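Local coordinates for protein serine repeat antigen 5 (PDB 6X42) that is a papain-family cysteine protease homologue of the malaria parasite, in a pseudo-zymogen form that probably lacks ordinary protease activity, at residues E202-K206 with W250-F256; H219-G225 with W240-W246; K207-C212 with K257-P263; V189-I193 with F270-I276. One frame throughout, in Å; residues are numbered along the deposited sequence.

Interaction 1. Residues E202-K206 with W250-F256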
# COMPACT_ATOMS: atom_id res chain seq x y z
N GLU A 202 -19.46 -10.96 4.41
CA GLU A 202 -19.98 -9.65 4.06
C GLU A 202 -18.98 -8.78 3.29
O GLU A 202 -19.39 -7.77 2.70
CB GLU A 202 -20.37 -8.98 5.38
CG GLU A 202 -21.59 -9.58 6.09
CD GLU A 202 -21.23 -10.77 7.03
OE1 GLU A 202 -20.00 -11.01 7.25
OE2 GLU A 202 -22.16 -11.37 7.63
N PHE A 203 -17.70 -9.14 3.26
CA PHE A 203 -16.72 -8.33 2.55
C PHE A 203 -16.82 -8.48 1.05
O PHE A 203 -16.17 -7.72 0.33
CB PHE A 203 -15.30 -8.60 3.06
CG PHE A 203 -14.88 -7.66 4.14
CD1 PHE A 203 -14.05 -6.59 3.86
CD2 PHE A 203 -15.34 -7.83 5.45
CE1 PHE A 203 -13.68 -5.72 4.85
CE2 PHE A 203 -14.98 -6.93 6.43
CZ PHE A 203 -14.16 -5.89 6.13
N SER A 204 -17.62 -9.41 0.54
CA SER A 204 -17.97 -9.40 -0.88
C SER A 204 -19.11 -8.41 -1.04
O SER A 204 -20.08 -8.44 -0.29
CB SER A 204 -18.41 -10.79 -1.35
OG SER A 204 -17.43 -11.78 -1.08
N GLY A 205 -19.01 -7.53 -2.02
CA GLY A 205 -20.06 -6.56 -2.24
C GLY A 205 -19.57 -5.14 -2.02
O GLY A 205 -18.40 -4.89 -1.77
N LYS A 206 -20.52 -4.21 -2.10
CA LYS A 206 -20.20 -2.79 -2.28
C LYS A 206 -20.49 -1.92 -1.07
O LYS A 206 -20.28 -0.71 -1.13
CB LYS A 206 -20.93 -2.24 -3.51
CG LYS A 206 -20.35 -2.73 -4.83
CD LYS A 206 -21.36 -2.69 -5.96
CE LYS A 206 -20.74 -3.18 -7.27
NZ LYS A 206 -19.43 -2.53 -7.58
N TRP A 250 -12.05 -10.58 -5.50
CA TRP A 250 -12.20 -10.46 -4.06
C TRP A 250 -12.82 -9.10 -3.75
O TRP A 250 -12.44 -8.08 -4.33
CB TRP A 250 -10.83 -10.62 -3.37
CG TRP A 250 -11.04 -10.52 -1.91
CD1 TRP A 250 -11.43 -11.53 -1.08
CD2 TRP A 250 -11.01 -9.34 -1.12
NE1 TRP A 250 -11.64 -11.05 0.18
CE2 TRP A 250 -11.40 -9.70 0.19
CE3 TRP A 250 -10.67 -8.01 -1.38
CZ2 TRP A 250 -11.48 -8.79 1.22
CZ3 TRP A 250 -10.76 -7.10 -0.35
CH2 TRP A 250 -11.16 -7.49 0.95
N GLY A 251 -13.74 -9.07 -2.79
CA GLY A 251 -14.25 -7.78 -2.30
C GLY A 251 -15.12 -7.12 -3.35
O GLY A 251 -16.05 -7.74 -3.88
N ASP A 252 -14.84 -5.86 -3.64
CA ASP A 252 -15.51 -5.09 -4.69
C ASP A 252 -14.48 -4.82 -5.79
O ASP A 252 -13.73 -3.83 -5.76
CB ASP A 252 -16.07 -3.81 -4.10
CG ASP A 252 -16.86 -3.00 -5.10
OD1 ASP A 252 -17.15 -3.46 -6.22
OD2 ASP A 252 -17.24 -1.87 -4.73
N GLU A 253 -14.36 -5.77 -6.72
CA GLU A 253 -13.36 -5.69 -7.80
C GLU A 253 -11.93 -5.56 -7.28
O GLU A 253 -11.07 -4.95 -7.93
CB GLU A 253 -13.69 -4.59 -8.80
CG GLU A 253 -15.05 -4.81 -9.49
CD GLU A 253 -15.46 -3.68 -10.43
OE1 GLU A 253 -14.57 -3.01 -10.98
OE2 GLU A 253 -16.68 -3.50 -10.64
N GLY A 254 -11.65 -6.17 -6.14
CA GLY A 254 -10.33 -6.19 -5.56
C GLY A 254 -10.10 -5.14 -4.50
O GLY A 254 -9.03 -5.18 -3.85
N TYR A 255 -11.05 -4.23 -4.30
CA TYR A 255 -11.01 -3.13 -3.34
C TYR A 255 -12.13 -3.31 -2.32
O TYR A 255 -13.03 -4.15 -2.48
CB TYR A 255 -11.22 -1.79 -4.07
CG TYR A 255 -10.15 -1.43 -5.07
CD1 TYR A 255 -10.19 -1.93 -6.37
CD2 TYR A 255 -9.11 -0.58 -4.73
CE1 TYR A 255 -9.22 -1.60 -7.30
CE2 TYR A 255 -8.13 -0.23 -5.65
CZ TYR A 255 -8.17 -0.76 -6.92
OH TYR A 255 -7.18 -0.42 -7.82
N PHE A 256 -12.12 -2.48 -1.28
CA PHE A 256 -13.28 -2.39 -0.40
C PHE A 256 -13.31 -0.99 0.21
O PHE A 256 -12.33 -0.25 0.15
CB PHE A 256 -13.29 -3.48 0.69
CG PHE A 256 -12.15 -3.42 1.69
CD1 PHE A 256 -12.32 -2.86 2.95
CD2 PHE A 256 -10.90 -3.95 1.38
CE1 PHE A 256 -11.28 -2.84 3.86
CE2 PHE A 256 -9.88 -3.92 2.29
CZ PHE A 256 -10.08 -3.37 3.53
O HOH W 1 -18.71 0.11 -6.11
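K206 and D252 join the two loops through a salt bridge, NZ lying 2.8 Å from OD1 on its syn side and 21° out of the carboxylate plane. The two side chains cross at about a right angle, and the lysine bends only at its last torsion (chi4 -49°), which turns NZ back to the acid. Water 1 closes a small ring by accepting from K206 NZ and donating to D252 OD2 at 2.8 Å. The aliphatic part also takes part, K206 CG resting 3.2 Å from D252 OD2. At the other end of the contact the edge of F203 points at the face of F256 in a T-shaped pair, with planes at 70° and centroids 5.4 Å apart. F203 CD1 also reaches W250 CH2 at 4.2 Å. Between these two patches F203 O receives a CA-H...O contact from G251 CA at 3.3 Å. Further out, a type I' turn from D252 to Y255 starts strand 255-259, W250 packs edge-to-face with W246, and V198 touches F203. The surface end is thus held by charge and a bridging water, the inner end by aromatic packing; E253, its OE2 4.2 Å from K206 NZ, probably adds longer-range attraction.

Interaction 2. Residues H219-G225 with W240-W246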
# COMPACT_ATOMS: atom_id res chain seq x y z
N HIS A 219 -1.14 -7.96 7.63
CA HIS A 219 -1.40 -7.98 6.20
C HIS A 219 -1.38 -6.55 5.72
O HIS A 219 -2.05 -5.68 6.29
CB HIS A 219 -2.76 -8.66 5.96
CG HIS A 219 -3.15 -8.73 4.52
ND1 HIS A 219 -2.51 -9.54 3.61
CD2 HIS A 219 -4.13 -8.10 3.85
CE1 HIS A 219 -3.07 -9.36 2.42
NE2 HIS A 219 -4.05 -8.48 2.54
N ALA A 220 -0.60 -6.30 4.68
CA ALA A 220 -0.45 -4.97 4.12
C ALA A 220 -1.38 -4.76 2.93
O ALA A 220 -1.51 -5.63 2.08
CB ALA A 220 0.99 -4.73 3.67
N VAL A 221 -2.05 -3.61 2.92
CA VAL A 221 -2.96 -3.16 1.89
C VAL A 221 -2.59 -1.71 1.56
O VAL A 221 -1.59 -1.20 2.05
CB VAL A 221 -4.43 -3.29 2.33
CG1 VAL A 221 -4.80 -4.76 2.52
CG2 VAL A 221 -4.69 -2.50 3.61
N ASN A 222 -3.36 -1.05 0.69
CA ASN A 222 -3.12 0.36 0.41
C ASN A 222 -4.41 1.14 0.60
O ASN A 222 -5.46 0.73 0.11
CB ASN A 222 -2.60 0.59 -1.01
CG ASN A 222 -1.28 -0.11 -1.25
OD1 ASN A 222 -1.25 -1.23 -1.76
ND2 ASN A 222 -0.19 0.55 -0.86
N ILE A 223 -4.32 2.29 1.25
CA ILE A 223 -5.41 3.26 1.20
C ILE A 223 -5.18 4.12 -0.03
O ILE A 223 -4.09 4.66 -0.22
CB ILE A 223 -5.50 4.10 2.49
CG1 ILE A 223 -5.85 3.21 3.68
CG2 ILE A 223 -6.54 5.20 2.31
CD1 ILE A 223 -5.71 3.91 5.02
N VAL A 224 -6.20 4.20 -0.88
CA VAL A 224 -6.09 4.83 -2.19
C VAL A 224 -7.08 5.95 -2.42
O VAL A 224 -7.03 6.61 -3.46
CB VAL A 224 -6.16 3.79 -3.33
CG1 VAL A 224 -5.12 2.71 -3.12
CG2 VAL A 224 -7.56 3.18 -3.47
N GLY A 225 -8.00 6.17 -1.49
CA GLY A 225 -9.02 7.19 -1.65
C GLY A 225 -9.90 7.20 -0.42
O GLY A 225 -9.62 6.51 0.57
N TRP A 240 -12.54 4.99 4.01
CA TRP A 240 -11.37 4.77 3.18
C TRP A 240 -11.73 3.83 2.04
O TRP A 240 -12.51 2.90 2.22
CB TRP A 240 -10.26 4.07 3.99
CG TRP A 240 -9.73 4.82 5.16
CD1 TRP A 240 -9.70 4.38 6.44
CD2 TRP A 240 -9.14 6.13 5.17
NE1 TRP A 240 -9.13 5.33 7.26
CE2 TRP A 240 -8.77 6.41 6.50
CE3 TRP A 240 -8.88 7.09 4.18
CZ2 TRP A 240 -8.20 7.62 6.87
CZ3 TRP A 240 -8.30 8.28 4.55
CH2 TRP A 240 -7.97 8.53 5.88
N ILE A 241 -11.11 4.06 0.88
CA ILE A 241 -11.07 3.09 -0.22
C ILE A 241 -9.74 2.36 -0.10
O ILE A 241 -8.67 2.99 -0.07
CB ILE A 241 -11.22 3.76 -1.59
CG1 ILE A 241 -12.47 4.63 -1.66
CG2 ILE A 241 -11.21 2.69 -2.67
CD1 ILE A 241 -12.60 5.39 -2.97
N VAL A 242 -9.81 1.04 -0.00
CA VAL A 242 -8.66 0.19 0.28
C VAL A 242 -8.48 -0.81 -0.87
O VAL A 242 -9.42 -1.49 -1.28
CB VAL A 242 -8.82 -0.55 1.62
CG1 VAL A 242 -7.59 -1.42 1.93
CG2 VAL A 242 -9.08 0.43 2.74
N ARG A 243 -7.24 -0.89 -1.35
CA ARG A 243 -6.80 -1.87 -2.35
C ARG A 243 -6.21 -3.08 -1.64
O ARG A 243 -5.33 -2.94 -0.78
CB ARG A 243 -5.74 -1.24 -3.25
CG ARG A 243 -5.17 -2.16 -4.34
CD ARG A 243 -4.16 -1.41 -5.12
NE ARG A 243 -3.34 -2.21 -6.01
CZ ARG A 243 -3.49 -2.32 -7.33
NH1 ARG A 243 -4.54 -1.84 -7.96
NH2 ARG A 243 -2.56 -2.93 -8.03
N ASN A 244 -6.65 -4.27 -2.04
CA ASN A 244 -6.08 -5.54 -1.59
C ASN A 244 -5.37 -6.21 -2.76
O ASN A 244 -5.48 -5.78 -3.91
CB ASN A 244 -7.19 -6.42 -1.01
CG ASN A 244 -6.70 -7.44 0.01
OD1 ASN A 244 -5.51 -7.61 0.24
ND2 ASN A 244 -7.66 -8.12 0.62
N SER A 245 -4.64 -7.29 -2.46
CA SER A 245 -3.85 -8.05 -3.41
C SER A 245 -4.31 -9.51 -3.47
O SER A 245 -3.49 -10.44 -3.56
CB SER A 245 -2.36 -7.94 -3.12
OG SER A 245 -2.05 -8.22 -1.77
N TRP A 246 -5.63 -9.71 -3.44
CA TRP A 246 -6.25 -11.04 -3.51
C TRP A 246 -6.99 -11.22 -4.83
O TRP A 246 -7.89 -12.07 -4.94
CB TRP A 246 -7.14 -11.29 -2.30
CG TRP A 246 -6.41 -11.39 -0.98
CD1 TRP A 246 -5.06 -11.46 -0.78
CD2 TRP A 246 -7.01 -11.42 0.32
NE1 TRP A 246 -4.79 -11.51 0.57
CE2 TRP A 246 -5.97 -11.50 1.26
CE3 TRP A 246 -8.33 -11.38 0.77
CZ2 TRP A 246 -6.21 -11.52 2.64
CZ3 TRP A 246 -8.56 -11.42 2.13
CH2 TRP A 246 -7.51 -11.48 3.05
O HOH W 2 -2.46 -5.79 -0.47
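H219 and N244 meet at one end of an antiparallel hairpin, strands 219-230 and 236-243, and probably correspond to the active-site His-Asn pair of papain-like enzymes, N244 opening an Asn-Ser-Trp sequence. From CB, directed at segment 240-246, the histidine places CG anti to its own nitrogen (chi1 180°), which carries the imidazole across to the asparagine. CD2 passes 4.2 Å from W246 CZ2, and CE1 comes to 3.3 Å from W246 NE1; W246 CZ2 lies over one imidazole face, the two rings being oblique to each other. At the tip, H219 NE2 donates in its ring plane to N244 OD1 at 2.9 Å, nearly straight at 172°. The same oxygen accepts from S245 N, so two N-H groups grip it, while N244 ND2 sits over a face of the W246 indole. S53 of helix 53-68 touches H219, and Q47 bonds to S245 OG. Along the strands N222 and R243 form a hydrogen-bonded pair, with V221 CG2 packed 3.5 Å from V242 CG1. I223 and V242 are the next, non-hydrogen-bonded pair; I223 CD1 makes a CH-pi contact 4.0 Å from the centroid of the W240 five-membered ring, almost on its normal. Beyond them a classic bulge sets V224 and G225 both opposite I241. V224 N donates almost straight to I241 O at 2.9 Å, whereas I241 N approaches G225 O from above its carbonyl plane, 61° out of it.

Interaction 3. Residues K207-C212 with K257-P263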
# COMPACT_ATOMS: atom_id res chain seq x y z
N LYS A 207 -20.97 -2.50 0.01
CA LYS A 207 -21.28 -1.75 1.22
C LYS A 207 -20.00 -1.20 1.86
O LYS A 207 -18.91 -1.75 1.70
CB LYS A 207 -21.97 -2.73 2.17
CG LYS A 207 -22.16 -2.31 3.59
CD LYS A 207 -22.65 -3.52 4.42
CE LYS A 207 -21.82 -3.71 5.70
NZ LYS A 207 -21.73 -2.49 6.57
N VAL A 208 -20.13 -0.12 2.63
CA VAL A 208 -19.04 0.33 3.48
C VAL A 208 -18.99 -0.55 4.72
O VAL A 208 -19.96 -0.62 5.48
CB VAL A 208 -19.20 1.81 3.87
CG1 VAL A 208 -18.05 2.22 4.79
CG2 VAL A 208 -19.25 2.72 2.64
N GLN A 209 -17.88 -1.25 4.90
CA GLN A 209 -17.72 -2.10 6.07
C GLN A 209 -17.51 -1.24 7.31
O GLN A 209 -17.07 -0.10 7.22
CB GLN A 209 -16.52 -3.04 5.85
CG GLN A 209 -16.61 -3.87 4.57
CD GLN A 209 -17.79 -4.78 4.52
OE1 GLN A 209 -18.31 -5.23 5.53
NE2 GLN A 209 -18.20 -5.09 3.29
N ASN A 210 -17.86 -1.79 8.47
CA ASN A 210 -17.80 -1.04 9.72
C ASN A 210 -17.43 -2.00 10.84
O ASN A 210 -18.23 -2.84 11.24
CB ASN A 210 -19.14 -0.35 10.02
CG ASN A 210 -19.05 0.60 11.23
OD1 ASN A 210 -18.20 1.47 11.28
ND2 ASN A 210 -19.97 0.45 12.16
N LEU A 211 -16.22 -1.87 11.37
CA LEU A 211 -15.76 -2.85 12.34
C LEU A 211 -14.53 -2.33 13.06
O LEU A 211 -13.89 -1.38 12.62
CB LEU A 211 -15.43 -4.18 11.65
CG LEU A 211 -14.19 -4.23 10.76
CD1 LEU A 211 -13.87 -5.70 10.49
CD2 LEU A 211 -14.37 -3.45 9.48
N CYS A 212 -14.22 -2.98 14.16
CA CYS A 212 -13.02 -2.72 14.92
C CYS A 212 -11.83 -3.48 14.36
O CYS A 212 -11.96 -4.55 13.77
CB CYS A 212 -13.21 -3.19 16.37
SG CYS A 212 -14.64 -2.53 17.30
N LYS A 257 -14.46 -0.63 0.76
CA LYS A 257 -14.63 0.60 1.53
C LYS A 257 -14.84 0.24 3.00
O LYS A 257 -15.52 -0.73 3.31
CB LYS A 257 -15.83 1.40 1.02
CG LYS A 257 -15.66 1.92 -0.38
CD LYS A 257 -16.88 2.72 -0.84
CE LYS A 257 -16.72 3.19 -2.26
NZ LYS A 257 -17.02 2.10 -3.23
N VAL A 258 -14.25 1.03 3.88
CA VAL A 258 -14.35 0.77 5.32
C VAL A 258 -14.50 2.10 6.05
O VAL A 258 -13.83 3.09 5.72
CB VAL A 258 -13.15 -0.07 5.82
CG1 VAL A 258 -11.83 0.66 5.63
CG2 VAL A 258 -13.31 -0.49 7.26
N ASP A 259 -15.40 2.12 7.03
CA ASP A 259 -15.61 3.32 7.83
C ASP A 259 -14.32 3.73 8.52
O ASP A 259 -13.62 2.90 9.12
CB ASP A 259 -16.72 3.03 8.85
CG ASP A 259 -17.27 4.28 9.51
OD1 ASP A 259 -16.53 4.84 10.34
OD2 ASP A 259 -18.40 4.71 9.17
N MET A 260 -13.99 5.02 8.43
CA MET A 260 -12.72 5.50 8.95
C MET A 260 -12.61 5.38 10.46
O MET A 260 -11.51 5.21 11.01
CB MET A 260 -12.60 6.98 8.65
CG MET A 260 -12.19 7.31 7.25
SD MET A 260 -11.88 9.10 7.15
CE MET A 260 -11.82 9.21 5.35
N TYR A 261 -13.71 5.53 11.16
CA TYR A 261 -13.67 5.55 12.62
C TYR A 261 -14.18 4.25 13.22
O TYR A 261 -13.70 3.84 14.28
CB TYR A 261 -14.40 6.79 13.17
CG TYR A 261 -13.69 8.12 12.85
CD1 TYR A 261 -12.74 8.69 13.72
CD2 TYR A 261 -13.98 8.81 11.69
CE1 TYR A 261 -12.12 9.91 13.42
CE2 TYR A 261 -13.36 10.01 11.37
CZ TYR A 261 -12.44 10.58 12.24
OH TYR A 261 -11.82 11.79 11.92
N GLY A 262 -15.09 3.56 12.55
CA GLY A 262 -15.66 2.33 13.03
C GLY A 262 -16.61 2.54 14.20
O GLY A 262 -16.92 3.67 14.59
N PRO A 263 -17.09 1.43 14.77
CA PRO A 263 -18.00 1.53 15.91
C PRO A 263 -17.37 2.27 17.08
O PRO A 263 -16.16 2.20 17.32
CB PRO A 263 -18.27 0.07 16.28
CG PRO A 263 -17.98 -0.70 15.05
CD PRO A 263 -16.92 0.04 14.31
O HOH W 3 -16.74 -2.31 0.20
O HOH W 4 -20.21 3.31 13.59
O HOH W 5 -14.55 0.54 10.44
O HOH W 6 -12.40 0.81 13.18
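A weakly bonded strand at 208-209 runs parallel to strand 255-259, Q209 pairing with V258 through hydrogen bonds to the residues flanking that valine: Q209 N donates to K257 O at 2.9 Å and D259 N donates to Q209 O at 2.8 Å. Water 3 extends the pairing by one step, donating to K207 O and accepting from K257 N. Among the side chains, V208 CG1 lies 3.5 Å from D259 N, and L211 CD2 meets V258 CG2 at 3.8 Å, the two side chains crossing at about a right angle. N210 lies alongside D259; with CG swung anti to the main-chain nitrogen (chi1 -172°), its OD1 comes 3.2 Å from both D259 CB and G262 CA. The amide then abuts the pyrrolidine of P263, whose CD also lies 3.6 Å from L211 N. At the far end C212 SG touches P263 CG, at 4.4 Å, and is tied by a disulfide to C266. The D259 carboxylate oxygens have other partners: OD1 accepts from Y261 N on the anti side and from G262 N above the carboxylate plane, while OD2 is hydrogen-bonded to Y229 OH. G262 turns the chain with a positive phi just before P263. A short parallel bridge borders strand 255-259, and the strand ends in an Asx turn, one aspartate oxygen accepting from the amides two and three residues on.

Interaction 4. Residues V189-I193 with F270-I276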
# COMPACT_ATOMS: atom_id res chain seq x y z
N VAL A 189 -1.15 5.38 0.50
CA VAL A 189 -0.25 4.98 1.57
C VAL A 189 -0.30 3.47 1.67
O VAL A 189 -1.23 2.81 1.18
CB VAL A 189 -0.58 5.63 2.93
CG1 VAL A 189 -0.54 7.14 2.84
CG2 VAL A 189 -1.93 5.13 3.47
N ILE A 190 0.72 2.90 2.32
CA ILE A 190 0.68 1.52 2.77
C ILE A 190 -0.08 1.50 4.09
O ILE A 190 0.13 2.38 4.93
CB ILE A 190 2.11 0.99 2.96
CG1 ILE A 190 2.95 1.13 1.68
CG2 ILE A 190 2.07 -0.45 3.47
CD1 ILE A 190 4.45 1.05 1.95
N ALA A 191 -0.98 0.53 4.27
CA ALA A 191 -1.70 0.40 5.53
C ALA A 191 -1.62 -1.04 6.01
O ALA A 191 -1.64 -1.97 5.19
CB ALA A 191 -3.17 0.82 5.41
N TYR A 192 -1.57 -1.24 7.31
CA TYR A 192 -1.54 -2.59 7.91
C TYR A 192 -2.88 -2.87 8.56
O TYR A 192 -3.39 -2.01 9.20
CB TYR A 192 -0.40 -2.78 8.91
CG TYR A 192 0.73 -3.54 8.28
CD1 TYR A 192 1.81 -2.88 7.73
CD2 TYR A 192 0.67 -4.92 8.14
CE1 TYR A 192 2.83 -3.57 7.09
CE2 TYR A 192 1.68 -5.62 7.50
CZ TYR A 192 2.77 -4.95 6.98
OH TYR A 192 3.77 -5.63 6.36
N ILE A 193 -3.42 -4.05 8.31
CA ILE A 193 -4.64 -4.57 8.91
C ILE A 193 -4.37 -5.99 9.38
O ILE A 193 -3.36 -6.61 9.05
CB ILE A 193 -5.83 -4.53 7.93
CG1 ILE A 193 -5.61 -5.46 6.72
CG2 ILE A 193 -6.08 -3.11 7.45
CD1 ILE A 193 -6.88 -5.65 5.87
N PHE A 270 -9.75 -0.23 12.73
CA PHE A 270 -9.50 -1.21 11.67
C PHE A 270 -8.14 -1.00 10.98
O PHE A 270 -7.46 -1.98 10.63
CB PHE A 270 -10.65 -1.16 10.65
CG PHE A 270 -10.42 -2.02 9.45
CD1 PHE A 270 -10.66 -3.37 9.50
CD2 PHE A 270 -9.94 -1.47 8.28
CE1 PHE A 270 -10.41 -4.16 8.38
CE2 PHE A 270 -9.70 -2.25 7.17
CZ PHE A 270 -9.93 -3.60 7.21
N ILE A 271 -7.72 0.24 10.80
CA ILE A 271 -6.40 0.54 10.26
C ILE A 271 -5.43 0.56 11.43
O ILE A 271 -5.49 1.45 12.28
CB ILE A 271 -6.38 1.88 9.51
CG1 ILE A 271 -7.39 1.90 8.35
CG2 ILE A 271 -4.97 2.18 9.06
CD1 ILE A 271 -7.16 0.86 7.27
N HIS A 272 -4.52 -0.41 11.49
CA HIS A 272 -3.55 -0.46 12.57
C HIS A 272 -2.51 0.65 12.44
O HIS A 272 -2.14 1.30 13.43
CB HIS A 272 -2.88 -1.84 12.56
CG HIS A 272 -1.82 -1.98 13.59
ND1 HIS A 272 -0.52 -1.57 13.38
CD2 HIS A 272 -1.88 -2.44 14.86
CE1 HIS A 272 0.18 -1.77 14.49
NE2 HIS A 272 -0.62 -2.30 15.40
N SER A 273 -2.00 0.84 11.24
CA SER A 273 -0.88 1.72 11.00
C SER A 273 -0.80 2.00 9.52
O SER A 273 -1.35 1.26 8.69
CB SER A 273 0.42 1.11 11.54
OG SER A 273 0.60 -0.22 11.10
N VAL A 274 -0.09 3.08 9.19
CA VAL A 274 0.23 3.42 7.81
C VAL A 274 1.71 3.70 7.69
O VAL A 274 2.36 4.15 8.64
CB VAL A 274 -0.61 4.60 7.29
CG1 VAL A 274 -2.11 4.28 7.26
CG2 VAL A 274 -0.39 5.86 8.09
N VAL A 275 2.23 3.48 6.48
CA VAL A 275 3.63 3.74 6.14
C VAL A 275 3.68 4.51 4.83
O VAL A 275 2.95 4.20 3.88
CB VAL A 275 4.44 2.43 6.03
CG1 VAL A 275 5.89 2.71 5.67
CG2 VAL A 275 4.37 1.65 7.31
N ILE A 276 4.55 5.51 4.79
CA ILE A 276 4.87 6.25 3.57
C ILE A 276 6.37 6.14 3.30
O ILE A 276 7.18 6.04 4.23
CB ILE A 276 4.42 7.72 3.58
CG1 ILE A 276 5.14 8.51 4.65
CG2 ILE A 276 2.92 7.80 3.81
CD1 ILE A 276 4.91 10.01 4.52
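I190 pairs with V275 and A191 with V274 in an antiparallel arrangement whose strand directions differ by 153°. I190 N and V275 O, then V275 N and I190 O, bond reciprocally at 3.0 and 2.8 Å; farther along, Y192 N donates to S273 O at 2.9 Å and H272 N to Y192 O. V189 spreads its two methyls over the two residues that flank V275, CG1 to I276 CG2 at 3.7 Å and CG2 to V274 CG1 at 3.9 Å. V189 and V274 both pack on I179 of helix 172-186. On the other side, I190 CB faces V275 CB and leans on helix 53-68, and Y192 packs on W54 of the same helix. At the far end I193 CG2 sits 3.7 Å from F270 CE2; with CG1 between the backbone N and the carbonyl carbon (chi1 64°), CD1 reaches F270 CZ as well. S273 OG lies 3.5 Å from Y192 CB and shares a hydrogen bond with H272 ND1 in the imidazole plane, which would restrain the ring's rotation. H272 also touches E166, a calcium ligand, and its side chain's nearest atom is about 4 Å from a calcium ion. Main-chain bonds therefore carry the polar load of a buried, otherwise largely aliphatic interface, and the polar side-chain chemistry gathers at its calcium-side end.

How the interactions relate
All four contacts reach one curled sheet. Interactions 2 and 4 join through strands 219-230 and 189-193, where V221 N lies 2.8 Å from A191 O, a probable hydrogen bond. Strand 255-259, shared by interactions 1 and 3, borders the hairpin of interaction 2 through F256 O to V242 N (2.8 Å) and W240 N to V258 O (2.9 Å). F270 of interaction 4 ties the far ends: its CZ touches F256 CZ, and its CD1 touches L211 CD2, both at 3.7 Å. Interaction 2, its centre about 11 Å from that of interaction 1 and 9 Å from that of interaction 4, holds the probable papain-like His-Asn pair. The triiodobenzene ligand lies near interaction 3, about 9 Å from the D259 side chain between nearest atoms.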